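Local atomic coordinates of endoglucanase (Clostridium thermocellum, PDB entry 2E4T), a protein that is an endoglucanase and xyloglucanase that probably cleaves internal beta-1,4-glucosidic bonds of cellulose and xyloglucan, this chain being its glycoside hydrolase family 44 part. Residues A[312-320]-A[376-384]; A[399-410]-A[477-486]. All coordinates share one frame; numbering follows the deposited sequence.

Contact 1: residues A[312-320]-A[376-384]; sequences QAPRTLWDP and DVLGIFGKY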
loop_
_atom_site.group_PDB
_atom_site.type_symbol
_atom_site.label_atom_id
_atom_site.label_comp_id
_atom_site.label_asym_id
_atom_site.label_seq_id
_atom_site.Cartn_x
_atom_site.Cartn_y
_atom_site.Cartn_z
ATOM N N GLN A 312 -6.469 -15.078 -10.704
ATOM C CA GLN A 312 -5.424 -15.928 -10.160
ATOM C C GLN A 312 -4.180 -15.138 -9.717
ATOM O O GLN A 312 -3.402 -15.650 -8.896
ATOM C CB GLN A 312 -4.996 -17.003 -11.174
ATOM C CG GLN A 312 -6.158 -17.898 -11.609
ATOM C CD GLN A 312 -6.856 -18.582 -10.447
ATOM O OE1 GLN A 312 -6.267 -18.941 -9.422
ATOM N NE2 GLN A 312 -8.164 -18.772 -10.590
ATOM N N ALA A 313 -3.964 -13.926 -10.277
ATOM C CA ALA A 313 -2.737 -13.202 -10.041
ATOM C C ALA A 313 -2.403 -12.969 -8.562
ATOM O O ALA A 313 -1.202 -12.936 -8.238
ATOM C CB ALA A 313 -2.774 -11.872 -10.799
ATOM N N PRO A 314 -3.375 -12.773 -7.671
ATOM C CA PRO A 314 -2.998 -12.581 -6.261
ATOM C C PRO A 314 -2.168 -13.781 -5.714
ATOM O O PRO A 314 -1.435 -13.594 -4.736
ATOM C CB PRO A 314 -4.342 -12.434 -5.534
ATOM C CG PRO A 314 -5.225 -11.819 -6.607
ATOM C CD PRO A 314 -4.831 -12.558 -7.872
ATOM N N ARG A 315 -2.280 -14.952 -6.322
ATOM C CA ARG A 315 -1.495 -16.091 -5.859
ATOM C C ARG A 315 0.004 -15.860 -5.984
ATOM O O ARG A 315 0.778 -16.486 -5.248
ATOM C CB ARG A 315 -1.975 -17.359 -6.571
ATOM C CG ARG A 315 -3.341 -17.780 -6.113
ATOM C CD ARG A 315 -3.968 -18.842 -7.014
ATOM N NE ARG A 315 -3.134 -20.059 -6.981
ATOM C CZ ARG A 315 -3.264 -21.043 -7.873
ATOM N NH1 ARG A 315 -4.177 -20.969 -8.867
ATOM N NH2 ARG A 315 -2.438 -22.090 -7.773
ATOM N N THR A 316 0.453 -14.993 -6.900
ATOM C CA THR A 316 1.898 -14.710 -6.951
ATOM C C THR A 316 2.404 -14.091 -5.645
ATOM O O THR A 316 3.591 -14.150 -5.341
ATOM C CB THR A 316 2.189 -13.791 -8.154
ATOM O OG1 THR A 316 1.760 -14.516 -9.300
ATOM C CG2 THR A 316 3.622 -13.361 -8.242
ATOM N N LEU A 317 1.480 -13.464 -4.883
ATOM C CA LEU A 317 1.865 -12.897 -3.608
ATOM C C LEU A 317 2.316 -13.960 -2.586
ATOM O O LEU A 317 3.151 -13.654 -1.735
ATOM C CB LEU A 317 0.724 -12.084 -3.000
ATOM C CG LEU A 317 0.305 -10.860 -3.813
ATOM C CD1 LEU A 317 -0.980 -10.240 -3.235
ATOM C CD2 LEU A 317 1.411 -9.797 -3.843
ATOM N N TRP A 318 1.699 -15.172 -2.613
ATOM C CA TRP A 318 1.851 -16.094 -1.501
ATOM C C TRP A 318 2.073 -17.551 -1.888
ATOM O O TRP A 318 2.569 -18.312 -1.029
ATOM C CB TRP A 318 0.624 -16.022 -0.544
ATOM C CG TRP A 318 -0.634 -16.519 -1.189
ATOM C CD1 TRP A 318 -1.553 -15.795 -1.928
ATOM C CD2 TRP A 318 -1.137 -17.872 -1.187
ATOM N NE1 TRP A 318 -2.567 -16.614 -2.370
ATOM C CE2 TRP A 318 -2.313 -17.886 -1.945
ATOM C CE3 TRP A 318 -0.665 -19.076 -0.614
ATOM C CZ2 TRP A 318 -3.065 -19.052 -2.146
ATOM C CZ3 TRP A 318 -1.394 -20.237 -0.860
ATOM C CH2 TRP A 318 -2.577 -20.224 -1.613
ATOM N N ASP A 319 1.621 -17.996 -3.061
ATOM C CA ASP A 319 1.444 -19.427 -3.320
ATOM C C ASP A 319 2.646 -19.943 -4.096
ATOM O O ASP A 319 2.846 -19.574 -5.274
ATOM C CB ASP A 319 0.182 -19.585 -4.186
ATOM C CG ASP A 319 -0.105 -20.974 -4.660
ATOM O OD1 ASP A 319 0.620 -21.946 -4.262
ATOM O OD2 ASP A 319 -1.045 -21.115 -5.458
ATOM N N PRO A 320 3.484 -20.822 -3.485
ATOM C CA PRO A 320 4.653 -21.302 -4.222
ATOM C C PRO A 320 4.304 -22.146 -5.437
ATOM O O PRO A 320 5.205 -22.305 -6.330
ATOM C CB PRO A 320 5.418 -22.136 -3.180
ATOM C CG PRO A 320 4.403 -22.554 -2.194
ATOM C CD PRO A 320 3.375 -21.392 -2.140
ATOM N N ASP A 376 -9.331 -10.600 -2.568
ATOM C CA ASP A 376 -8.363 -11.678 -2.353
ATOM C C ASP A 376 -7.051 -11.069 -1.822
ATOM O O ASP A 376 -6.461 -11.563 -0.824
ATOM C CB ASP A 376 -8.143 -12.404 -3.683
ATOM C CG ASP A 376 -7.633 -13.818 -3.539
ATOM O OD1 ASP A 376 -7.928 -14.467 -2.506
ATOM O OD2 ASP A 376 -6.874 -14.253 -4.467
ATOM N N VAL A 377 -6.553 -10.013 -2.498
ATOM C CA VAL A 377 -5.330 -9.333 -2.092
ATOM C C VAL A 377 -5.423 -8.867 -0.647
ATOM O O VAL A 377 -4.454 -9.014 0.136
ATOM C CB VAL A 377 -5.053 -8.172 -3.085
ATOM C CG1 VAL A 377 -3.973 -7.228 -2.579
ATOM C CG2 VAL A 377 -4.687 -8.755 -4.433
ATOM N N LEU A 378 -6.549 -8.236 -0.271
ATOM C CA LEU A 378 -6.664 -7.764 1.118
ATOM C C LEU A 378 -6.643 -8.945 2.121
ATOM O O LEU A 378 -6.089 -8.819 3.230
ATOM C CB LEU A 378 -7.918 -6.940 1.288
ATOM C CG LEU A 378 -7.910 -5.642 0.508
ATOM C CD1 LEU A 378 -9.316 -4.992 0.618
ATOM C CD2 LEU A 378 -6.819 -4.689 0.969
ATOM N N GLY A 379 -7.270 -10.071 1.732
ATOM C CA GLY A 379 -7.217 -11.262 2.585
ATOM C C GLY A 379 -5.762 -11.738 2.763
ATOM O O GLY A 379 -5.339 -12.089 3.889
ATOM N N ILE A 380 -5.015 -11.765 1.655
ATOM C CA ILE A 380 -3.620 -12.171 1.673
ATOM C C ILE A 380 -2.782 -11.211 2.524
ATOM O O ILE A 380 -1.944 -11.655 3.337
ATOM C CB ILE A 380 -3.109 -12.238 0.197
ATOM C CG1 ILE A 380 -3.799 -13.385 -0.531
ATOM C CG2 ILE A 380 -1.595 -12.343 0.147
ATOM C CD1 ILE A 380 -3.827 -13.191 -2.039
ATOM N N PHE A 381 -2.937 -9.919 2.308
ATOM C CA PHE A 381 -2.181 -8.951 3.102
ATOM C C PHE A 381 -2.401 -9.207 4.585
ATOM O O PHE A 381 -1.462 -9.145 5.406
ATOM C CB PHE A 381 -2.576 -7.526 2.760
ATOM C CG PHE A 381 -2.117 -7.011 1.397
ATOM C CD1 PHE A 381 -1.176 -7.669 0.621
ATOM C CD2 PHE A 381 -2.612 -5.814 0.936
ATOM C CE1 PHE A 381 -0.747 -7.148 -0.622
ATOM C CE2 PHE A 381 -2.186 -5.289 -0.307
ATOM C CZ PHE A 381 -1.254 -5.936 -1.039
ATOM N N GLY A 382 -3.662 -9.448 4.961
ATOM C CA GLY A 382 -3.945 -9.651 6.389
ATOM C C GLY A 382 -3.326 -10.921 6.909
ATOM O O GLY A 382 -2.604 -10.818 7.939
ATOM N N LYS A 383 -3.516 -12.022 6.171
ATOM C CA LYS A 383 -3.102 -13.366 6.594
ATOM C C LYS A 383 -1.598 -13.471 6.687
ATOM O O LYS A 383 -1.064 -14.152 7.578
ATOM C CB LYS A 383 -3.655 -14.378 5.586
ATOM C CG LYS A 383 -3.296 -15.832 5.833
ATOM C CD LYS A 383 -4.057 -16.745 4.855
ATOM C CE LYS A 383 -3.683 -18.203 5.013
ATOM N NZ LYS A 383 -4.478 -19.025 4.105
ATOM N N TYR A 384 -0.867 -12.845 5.734
ATOM C CA TYR A 384 0.569 -13.012 5.633
ATOM C C TYR A 384 1.321 -11.921 6.360
ATOM O O TYR A 384 2.563 -11.960 6.371
ATOM C CB TYR A 384 0.990 -13.290 4.171
ATOM C CG TYR A 384 0.457 -14.624 3.618
ATOM C CD1 TYR A 384 1.127 -15.799 3.861
ATOM C CD2 TYR A 384 -0.740 -14.708 2.995
ATOM C CE1 TYR A 384 0.608 -17.028 3.426
ATOM C CE2 TYR A 384 -1.289 -15.920 2.551
ATOM C CZ TYR A 384 -0.619 -17.092 2.821
ATOM O OH TYR A 384 -1.205 -18.277 2.432
HETATM O O HOH W 1 -5.189 -16.325 -3.464
#
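The rings of W318 and Y384 are nearly parallel, their planes 17° apart, but so far displaced that they hardly overlap. What covers Y384 is instead CB of W318, a CH-pi contact 3.8 Å from the ring centroid; CG of K383 lies on the opposite face, and I380 O sits in plane at the edge. The W318 indole carries CB of D319 over one face, while the Y384 hydroxyl reaches its benzo part, OH to CE3 3.2 Å. The surroundings are those of a TIM barrel: helix 368-384 is the crossover between parallel strands 354-360 and 388-391. Residues 313-317 carry on from helix 304-312 with helical backbone angles but without the regular bonds.

I380 meets P314, L317 and W318. With its CG1 anti to the carbonyl carbon (chi1 -68°), the branch ending in CD1 meets W318 CD1 at 3.5 Å and P314 CB at 3.6 Å, and CG2 rests on CB of L317. The proline ring packs on CG2 of V377, and CD1 of L317 approaches F381, whose ring meets Y360 edge-to-face. Helix 338-349 adds L339 against L317 and I380.

The side chain of R315 leaves its backbone on the side away from helix 376-384, and NE and NH2 both grip OD2 of D319 in the guanidinium plane. No direct hydrogen bond joins the segments. D376 OD1 is hydrogen-bonded to the hydroxyls of Y435 and S433 on strand 432-439. In the conformer described here, one of two, its OD2 accepts from a water 2.9 Å away, which accepts from W318 NE1 at 2.9 Å, in the plane of the indole.

Contact 2: residues A[399-410]-A[477-486]; sequences YTEAGINLYTNY and WAFDRGSSNI. With ZN (zinc ion), chain B.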
loop_
_atom_site.group_PDB
_atom_site.type_symbol
_atom_site.label_atom_id
_atom_site.label_comp_id
_atom_site.label_asym_id
_atom_site.label_seq_id
_atom_site.Cartn_x
_atom_site.Cartn_y
_atom_site.Cartn_z
ATOM N N TYR A 399 -15.750 -1.675 -8.317
ATOM C CA TYR A 399 -15.566 -3.020 -7.777
ATOM C C TYR A 399 -14.353 -3.100 -6.854
ATOM O O TYR A 399 -14.415 -3.802 -5.825
ATOM C CB TYR A 399 -15.563 -4.080 -8.872
ATOM C CG TYR A 399 -16.949 -4.497 -9.278
ATOM C CD1 TYR A 399 -17.669 -5.381 -8.495
ATOM C CD2 TYR A 399 -17.557 -4.006 -10.450
ATOM C CE1 TYR A 399 -18.965 -5.791 -8.860
ATOM C CE2 TYR A 399 -18.841 -4.406 -10.825
ATOM C CZ TYR A 399 -19.538 -5.316 -10.038
ATOM O OH TYR A 399 -20.792 -5.702 -10.441
ATOM N N THR A 400 -13.249 -2.383 -7.159
ATOM C CA THR A 400 -12.151 -2.357 -6.199
ATOM C C THR A 400 -12.659 -1.809 -4.866
ATOM O O THR A 400 -12.312 -2.306 -3.763
ATOM C CB THR A 400 -11.012 -1.461 -6.726
ATOM O OG1 THR A 400 -10.738 -1.782 -8.077
ATOM C CG2 THR A 400 -9.797 -1.542 -5.852
ATOM N N GLU A 401 -13.458 -0.735 -4.931
ATOM C CA GLU A 401 -13.992 -0.115 -3.728
ATOM C C GLU A 401 -14.877 -1.072 -2.947
ATOM O O GLU A 401 -14.830 -1.120 -1.706
ATOM C CB GLU A 401 -14.763 1.154 -4.111
ATOM C CG GLU A 401 -13.818 2.240 -4.584
ATOM C CD GLU A 401 -14.555 3.425 -5.232
ATOM O OE1 GLU A 401 -15.637 3.220 -5.882
ATOM O OE2 GLU A 401 -14.042 4.573 -5.156
ATOM N N ALA A 402 -15.719 -1.860 -3.654
ATOM C CA ALA A 402 -16.536 -2.877 -2.990
ATOM C C ALA A 402 -15.611 -3.891 -2.282
ATOM O O ALA A 402 -15.931 -4.369 -1.187
ATOM C CB ALA A 402 -17.421 -3.575 -3.986
ATOM N N GLY A 403 -14.505 -4.277 -2.936
ATOM C CA GLY A 403 -13.569 -5.218 -2.328
ATOM C C GLY A 403 -13.008 -4.696 -1.002
ATOM O O GLY A 403 -12.842 -5.465 -0.032
ATOM N N ILE A 404 -12.727 -3.382 -0.959
ATOM C CA ILE A 404 -12.268 -2.759 0.291
ATOM C C ILE A 404 -13.406 -2.757 1.336
ATOM O O ILE A 404 -13.213 -3.186 2.483
ATOM C CB ILE A 404 -11.747 -1.320 0.025
ATOM C CG1 ILE A 404 -10.510 -1.376 -0.869
ATOM C CG2 ILE A 404 -11.481 -0.613 1.330
ATOM C CD1 ILE A 404 -10.113 -0.021 -1.457
ATOM N N ASN A 405 -14.592 -2.229 0.952
ATOM C CA ASN A 405 -15.694 -2.146 1.922
ATOM C C ASN A 405 -16.122 -3.511 2.429
ATOM O O ASN A 405 -16.670 -3.608 3.544
ATOM C CB ASN A 405 -16.901 -1.417 1.308
ATOM C CG ASN A 405 -16.729 0.082 1.334
ATOM O OD1 ASN A 405 -15.999 0.664 2.127
ATOM N ND2 ASN A 405 -17.497 0.745 0.418
ATOM N N LEU A 406 -15.919 -4.580 1.663
ATOM C CA LEU A 406 -16.278 -5.919 2.151
ATOM C C LEU A 406 -15.519 -6.200 3.476
ATOM O O LEU A 406 -16.038 -6.941 4.337
ATOM C CB LEU A 406 -15.971 -6.957 1.104
ATOM C CG LEU A 406 -16.643 -8.318 1.337
ATOM C CD1 LEU A 406 -18.149 -8.267 1.227
ATOM C CD2 LEU A 406 -16.038 -9.356 0.367
ATOM N N TYR A 407 -14.304 -5.646 3.602
ATOM C CA TYR A 407 -13.540 -5.759 4.829
ATOM C C TYR A 407 -13.813 -4.639 5.816
ATOM O O TYR A 407 -13.843 -4.888 7.032
ATOM C CB TYR A 407 -12.032 -5.781 4.547
ATOM C CG TYR A 407 -11.577 -7.065 3.899
ATOM C CD1 TYR A 407 -10.960 -8.074 4.681
ATOM C CD2 TYR A 407 -11.741 -7.285 2.532
ATOM C CE1 TYR A 407 -10.531 -9.251 4.119
ATOM C CE2 TYR A 407 -11.344 -8.477 1.943
ATOM C CZ TYR A 407 -10.697 -9.474 2.735
ATOM O OH TYR A 407 -10.301 -10.672 2.201
ATOM N N THR A 408 -13.956 -3.401 5.362
ATOM C CA THR A 408 -13.934 -2.268 6.273
ATOM C C THR A 408 -15.299 -1.758 6.675
ATOM O O THR A 408 -15.389 -0.992 7.665
ATOM C CB THR A 408 -13.139 -1.088 5.644
ATOM O OG1 THR A 408 -13.900 -0.725 4.476
ATOM C CG2 THR A 408 -11.725 -1.450 5.324
ATOM N N ASN A 409 -16.344 -2.075 5.912
ATOM C CA ASN A 409 -17.652 -1.442 6.159
ATOM C C ASN A 409 -18.673 -2.236 5.341
ATOM O O ASN A 409 -19.274 -1.733 4.360
ATOM C CB ASN A 409 -17.635 0.027 5.784
ATOM C CG ASN A 409 -18.849 0.758 6.321
ATOM O OD1 ASN A 409 -19.832 0.137 6.781
ATOM N ND2 ASN A 409 -18.775 2.075 6.332
ATOM N N TYR A 410 -18.882 -3.494 5.716
ATOM C CA TYR A 410 -19.673 -4.347 4.849
ATOM C C TYR A 410 -21.174 -4.068 4.896
ATOM O O TYR A 410 -21.890 -4.433 3.955
ATOM C CB TYR A 410 -19.379 -5.852 5.092
ATOM C CG TYR A 410 -19.657 -6.312 6.492
ATOM C CD1 TYR A 410 -20.941 -6.589 6.951
ATOM C CD2 TYR A 410 -18.617 -6.481 7.394
ATOM C CE1 TYR A 410 -21.126 -7.021 8.276
ATOM C CE2 TYR A 410 -18.814 -6.882 8.703
ATOM C CZ TYR A 410 -20.045 -7.158 9.130
ATOM O OH TYR A 410 -20.221 -7.558 10.435
ATOM N N TRP A 477 -23.215 -10.828 3.603
ATOM C CA TRP A 477 -23.206 -9.663 2.735
ATOM C C TRP A 477 -22.364 -9.988 1.504
ATOM O O TRP A 477 -21.360 -10.699 1.624
ATOM C CB TRP A 477 -22.621 -8.440 3.481
ATOM C CG TRP A 477 -23.521 -7.927 4.555
ATOM C CD1 TRP A 477 -24.328 -6.800 4.435
ATOM C CD2 TRP A 477 -23.726 -8.414 5.868
ATOM N NE1 TRP A 477 -24.988 -6.575 5.586
ATOM C CE2 TRP A 477 -24.665 -7.551 6.482
ATOM C CE3 TRP A 477 -23.207 -9.477 6.602
ATOM C CZ2 TRP A 477 -25.105 -7.724 7.804
ATOM C CZ3 TRP A 477 -23.614 -9.661 7.914
ATOM C CH2 TRP A 477 -24.563 -8.797 8.477
ATOM N N ALA A 478 -22.778 -9.520 0.323
ATOM C CA ALA A 478 -22.044 -9.941 -0.878
ATOM C C ALA A 478 -22.159 -8.895 -1.974
ATOM O O ALA A 478 -23.082 -8.079 -2.006
ATOM C CB ALA A 478 -22.570 -11.287 -1.401
ATOM N N PHE A 479 -21.189 -8.976 -2.903
ATOM C CA PHE A 479 -21.307 -8.296 -4.191
ATOM C C PHE A 479 -21.025 -9.305 -5.310
ATOM O O PHE A 479 -20.496 -10.404 -5.107
ATOM C CB PHE A 479 -20.409 -7.041 -4.303
ATOM C CG PHE A 479 -18.914 -7.303 -4.252
ATOM C CD1 PHE A 479 -18.210 -7.685 -5.391
ATOM C CD2 PHE A 479 -18.195 -7.125 -3.061
ATOM C CE1 PHE A 479 -16.843 -7.850 -5.358
ATOM C CE2 PHE A 479 -16.820 -7.278 -3.035
ATOM C CZ PHE A 479 -16.123 -7.624 -4.191
ATOM N N ASP A 480 -21.458 -8.924 -6.533
ATOM C CA ASP A 480 -21.458 -9.868 -7.643
ATOM C C ASP A 480 -21.599 -9.040 -8.944
ATOM O O ASP A 480 -21.546 -7.804 -8.903
ATOM C CB ASP A 480 -22.541 -10.940 -7.476
ATOM C CG ASP A 480 -23.905 -10.320 -7.270
ATOM O OD1 ASP A 480 -24.205 -9.245 -7.879
ATOM O OD2 ASP A 480 -24.706 -10.936 -6.511
ATOM N N ARG A 481 -21.795 -9.703 -10.074
ATOM C CA ARG A 481 -21.925 -8.962 -11.358
ATOM C C ARG A 481 -23.155 -8.093 -11.387
ATOM O O ARG A 481 -23.198 -7.119 -12.166
ATOM C CB ARG A 481 -21.907 -9.929 -12.527
ATOM C CG ARG A 481 -20.502 -10.341 -12.839
ATOM C CD ARG A 481 -20.411 -11.442 -13.830
ATOM N NE ARG A 481 -20.946 -12.689 -13.290
ATOM C CZ ARG A 481 -20.962 -13.843 -13.949
ATOM N NH1 ARG A 481 -20.477 -13.890 -15.207
ATOM N NH2 ARG A 481 -21.488 -14.919 -13.390
ATOM N N GLY A 482 -24.184 -8.439 -10.648
ATOM C CA GLY A 482 -25.391 -7.612 -10.660
ATOM C C GLY A 482 -25.159 -6.216 -10.114
ATOM O O GLY A 482 -25.808 -5.237 -10.551
ATOM N N SER A 483 -24.299 -6.069 -9.104
ATOM C CA SER A 483 -24.010 -4.767 -8.540
ATOM C C SER A 483 -22.738 -4.830 -7.717
ATOM O O SER A 483 -22.507 -5.800 -6.963
ATOM C CB SER A 483 -25.151 -4.349 -7.622
ATOM O OG SER A 483 -24.930 -3.061 -7.073
ATOM N N SER A 484 -21.957 -3.748 -7.745
ATOM C CA SER A 484 -20.879 -3.548 -6.787
ATOM C C SER A 484 -21.374 -3.060 -5.435
ATOM O O SER A 484 -20.575 -3.025 -4.488
ATOM C CB SER A 484 -19.824 -2.615 -7.376
ATOM O OG SER A 484 -20.381 -1.382 -7.804
ATOM N N ASN A 485 -22.666 -2.683 -5.300
ATOM C CA ASN A 485 -23.161 -2.396 -3.967
ATOM C C ASN A 485 -23.155 -3.680 -3.162
ATOM O O ASN A 485 -23.633 -4.733 -3.637
ATOM C CB ASN A 485 -24.604 -1.884 -4.047
ATOM C CG ASN A 485 -24.750 -0.597 -4.802
ATOM O OD1 ASN A 485 -25.800 -0.423 -5.512
ATOM N ND2 ASN A 485 -23.829 0.289 -4.698
ATOM N N ILE A 486 -22.675 -3.616 -1.925
ATOM C CA ILE A 486 -22.679 -4.789 -1.058
ATOM C C ILE A 486 -24.057 -4.883 -0.421
ATOM O O ILE A 486 -24.525 -3.933 0.229
ATOM C CB ILE A 486 -21.605 -4.680 0.022
ATOM C CG1 ILE A 486 -20.224 -4.575 -0.617
ATOM C CG2 ILE A 486 -21.699 -5.873 0.962
ATOM C CD1 ILE A 486 -19.134 -4.192 0.367
HETATM ZN ZN ZN B . -16.271 4.853 -6.705
HETATM O O HOH W 2 -23.726 -2.928 2.674
#
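A402 presses its methyl group over one face of F479, CB lying 3.9 Å from the ring centroid, and S484 does the same to Y399, its CB 3.6 Å from that centroid and nearly on the ring normal. These contacts lie where helix 398-408, which follows strand 388-391 of the TIM-like barrel, packs on the beta hairpin of strands 474-480 and 486-492 at one end of the nine-stranded sheet. Segment 399-408 runs almost antiparallel to strand 477-480, at 169°. F479 CD1 also meets the edge of Y399, and farther along the helix CD2 of L406 reaches F479 while CD1 of I486 lies against the backbone N of L406 and CB of N405. Beyond the last helical turn, Y410 turns a ring edge onto the face of W477, the centroids 4.7 Å apart and the planes at 55°; H511 also meets the Y410 ring.

The one direct hydrogen bond across the interface, from Y399 OH to D480 O, measures 2.7 Å; its donor is tilted 19° from the carbonyl plane. That carbonyl starts the type I turn D480-S483, to which D480 OD1 adds weak bonds to the amides of G482 and S483, while OD2 is held in a salt bridge with R489. S484 has its own outside anchor, OG hydrogen-bonded to ND2 of N398, the first residue of the helix.

On another side of the helix, E401 does not touch the hairpin: its OE1 binds zinc at 1.9 Å together with D35 and the carbonyl of A395. The amide end of N405 turns to T37, OD1 accepting from that residue's backbone N. At the far end a single water bridges the two backbones, donating to Y410 O at 2.7 Å and to I486 O at 2.8 Å.

Overall arrangement
From the N terminus the chain first lays strand 8-22 into the nine-stranded sheet, then builds six of the eight parallel barrel strands before reaching 312-320. Contact 1 closes when helix 368-384 returns to that turn, after a loop of 55 residues that includes helix 338-349 and strand 354-360. Only then, past strand 388-391, does contact 2 open; its 66 intervening residues are strands and loops of the nine-stranded sheet. The two loops therefore follow in series, neither nesting nor crossing. Contact 1 ties pieces of the barrel together, contact 2 fastens barrel to sheet, and helix 368-384 connects them physically, with L378 packed on G403, I404 and Y407 of helix 398-408.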